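Local atomic coordinates of HcgB (Methanococcus maripaludis, PDB entry 5D5P), a protein that probably acts as a guanylyltransferase in the biosynthesis of the iron-guanylylpyridinol (FeGP) cofactor of [Fe]-hydrogenase. Residues 48-53 with 65-70. Numbering follows the deposited sequence.
Sequences KKFKVV and ISMLEI
Phe50 reaches from its helix onto the backbone of strand residues 65-67, and its ring carries nearly the whole contact. Over one face lies the Met67 side chain: CG sits 3.6 Å from the ring centroid and 29° off the normal, a CH-pi contact displaced toward the rim near CG and CD1. The sulfur of Met67 stands farther back, SD being 4.8 Å from the same centroid in an oblique Met-aromatic approach, and also touches Phe50 CB. At the ring edge, Ile65 O lies in plane, 3.6 Å from Phe50 CZ. Phe50 CE1 comes obliquely to 3.5 Å from Ser66 C, while Ile65 CG2 packs against that same ring carbon at 3.9 Å. Phe50 CG is anti to the backbone N (chi1 176°), which swings the ring off the helix and onto the strand. Shortening Phe50 to an alanine would remove the ring and is likely to leave the Met67 methylene without its aromatic platform, with a gap between helix and strand backbone.

Farther out, Val42 of strand 39-43 touches both Phe50 and Ile65, and Ser66 is tied to that strand by backbone hydrogen bonds with Val40 and Val42. Glu47, at the start of the same helix, touches the Met67 side chain. The axes of helix segment 48-53 and strand segment 65-67 run nearly antiparallel, at 163°, and approach to 9.5 Å, as expected when a helix returns the chain between parallel strands. The contact thus packs helix 47-57 against edge strand 64-67 in a beta-alpha-beta crossover that starts from strand 39-43.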
loop_
_atom_site.group_PDB
_atom_site.type_symbol
_atom_site.label_atom_id
_atom_site.label_comp_id
_atom_site.label_asym_id
_atom_site.label_seq_id
_atom_site.Cartn_x
_atom_site.Cartn_y
_atom_site.Cartn_z
ATOM N N LYS A 48 -5.978 1.942 -22.515
ATOM C CA LYS A 48 -4.766 1.135 -22.585
ATOM C C LYS A 48 -4.499 0.395 -21.266
ATOM O O LYS A 48 -4.196 -0.805 -21.286
ATOM C CB LYS A 48 -3.600 2.032 -22.995
ATOM C CG LYS A 48 -2.284 1.360 -23.068
ATOM C CD LYS A 48 -1.188 2.335 -23.543
ATOM C CE LYS A 48 -0.746 3.287 -22.449
ATOM N NZ LYS A 48 0.363 4.180 -22.903
ATOM N N LYS A 49 -4.628 1.081 -20.124
ATOM C CA LYS A 49 -4.497 0.404 -18.827
ATOM C C LYS A 49 -5.627 -0.599 -18.639
ATOM O O LYS A 49 -5.398 -1.711 -18.128
ATOM C CB LYS A 49 -4.503 1.411 -17.674
ATOM C CG LYS A 49 -3.285 2.343 -17.712
ATOM C CD LYS A 49 -3.177 3.218 -16.455
ATOM C CE LYS A 49 -2.183 4.351 -16.706
ATOM N NZ LYS A 49 -2.710 5.699 -16.362
ATOM N N PHE A 50 -6.846 -0.227 -19.040
ATOM C CA PHE A 50 -7.978 -1.148 -18.904
ATOM C C PHE A 50 -7.722 -2.455 -19.641
ATOM O O PHE A 50 -8.008 -3.550 -19.131
ATOM C CB PHE A 50 -9.268 -0.526 -19.432
ATOM C CG PHE A 50 -10.438 -1.459 -19.395
ATOM C CD1 PHE A 50 -10.971 -1.880 -18.189
ATOM C CD2 PHE A 50 -10.986 -1.945 -20.568
ATOM C CE1 PHE A 50 -12.038 -2.740 -18.155
ATOM C CE2 PHE A 50 -12.055 -2.818 -20.529
ATOM C CZ PHE A 50 -12.579 -3.210 -19.313
ATOM N N LYS A 51 -7.171 -2.355 -20.842
ATOM C CA LYS A 51 -6.896 -3.569 -21.603
ATOM C C LYS A 51 -5.869 -4.455 -20.894
ATOM O O LYS A 51 -6.022 -5.689 -20.842
ATOM C CB LYS A 51 -6.415 -3.233 -23.006
ATOM C CG LYS A 51 -6.070 -4.492 -23.832
ATOM C CD LYS A 51 -5.539 -4.187 -25.226
ATOM C CE LYS A 51 -5.125 -5.480 -25.944
ATOM N NZ LYS A 51 -6.094 -6.598 -25.728
ATOM N N VAL A 52 -4.809 -3.840 -20.371
ATOM C CA VAL A 52 -3.807 -4.611 -19.646
ATOM C C VAL A 52 -4.471 -5.373 -18.494
ATOM O O VAL A 52 -4.232 -6.558 -18.321
ATOM C CB VAL A 52 -2.666 -3.708 -19.081
ATOM C CG1 VAL A 52 -1.756 -4.503 -18.138
ATOM C CG2 VAL A 52 -1.870 -3.095 -20.207
ATOM N N VAL A 53 -5.314 -4.701 -17.711
ATOM C CA VAL A 53 -5.919 -5.332 -16.545
ATOM C C VAL A 53 -6.928 -6.396 -16.967
ATOM O O VAL A 53 -6.917 -7.505 -16.462
ATOM C CB VAL A 53 -6.607 -4.292 -15.634
ATOM C CG1 VAL A 53 -7.409 -4.959 -14.538
ATOM C CG2 VAL A 53 -5.548 -3.359 -15.016
ATOM N N ILE A 65 -16.199 -7.534 -17.261
ATOM C CA ILE A 65 -15.179 -6.606 -16.738
ATOM C C ILE A 65 -15.419 -5.259 -17.362
ATOM O O ILE A 65 -15.518 -5.161 -18.571
ATOM C CB ILE A 65 -13.725 -7.062 -17.042
ATOM C CG1 ILE A 65 -13.501 -8.493 -16.544
ATOM C CG2 ILE A 65 -12.740 -6.130 -16.397
ATOM C CD1 ILE A 65 -12.147 -9.064 -16.940
ATOM N N SER A 66 -15.501 -4.209 -16.548
ATOM C CA SER A 66 -15.927 -2.900 -17.062
ATOM C C SER A 66 -15.011 -1.796 -16.577
ATOM O O SER A 66 -14.455 -1.915 -15.495
ATOM C CB SER A 66 -17.351 -2.599 -16.593
ATOM O OG SER A 66 -18.239 -3.609 -17.023
ATOM N N MET A 67 -14.875 -0.713 -17.353
ATOM C CA MET A 67 -14.191 0.476 -16.812
ATOM C C MET A 67 -15.177 1.230 -15.951
ATOM O O MET A 67 -16.354 1.264 -16.239
ATOM C CB MET A 67 -13.678 1.439 -17.895
ATOM C CG MET A 67 -12.374 1.095 -18.556
ATOM S SD MET A 67 -11.782 2.435 -19.637
ATOM C CE MET A 67 -13.162 2.529 -20.770
ATOM N N LEU A 68 -14.664 1.969 -14.994
ATOM C CA LEU A 68 -15.489 2.852 -14.190
ATOM C C LEU A 68 -15.836 4.078 -15.015
ATOM O O LEU A 68 -14.942 4.710 -15.574
ATOM C CB LEU A 68 -14.751 3.254 -12.923
ATOM C CG LEU A 68 -15.447 4.196 -11.933
ATOM C CD1 LEU A 68 -16.661 3.517 -11.331
ATOM C CD2 LEU A 68 -14.479 4.581 -10.868
ATOM N N GLU A 69 -17.122 4.403 -15.136
ATOM C CA GLU A 69 -17.494 5.518 -16.003
ATOM C C GLU A 69 -17.183 6.872 -15.371
ATOM O O GLU A 69 -16.841 7.836 -16.061
ATOM C CB GLU A 69 -18.999 5.505 -16.290
ATOM C CG GLU A 69 -19.560 4.467 -17.232
ATOM C CD GLU A 69 -20.848 3.886 -16.680
ATOM O OE1 GLU A 69 -20.944 3.706 -15.442
ATOM O OE2 GLU A 69 -21.784 3.673 -17.476
ATOM N N ILE A 70 -17.337 6.942 -14.060
ATOM C CA ILE A 70 -17.057 8.147 -13.270
ATOM C C ILE A 70 -15.568 8.499 -13.238
ATOM O O ILE A 70 -14.755 7.681 -12.880
ATOM C CB ILE A 70 -17.560 7.991 -11.816
ATOM C CG1 ILE A 70 -19.059 7.731 -11.788
ATOM C CG2 ILE A 70 -17.263 9.234 -11.001
ATOM C CD1 ILE A 70 -19.592 7.527 -10.395
#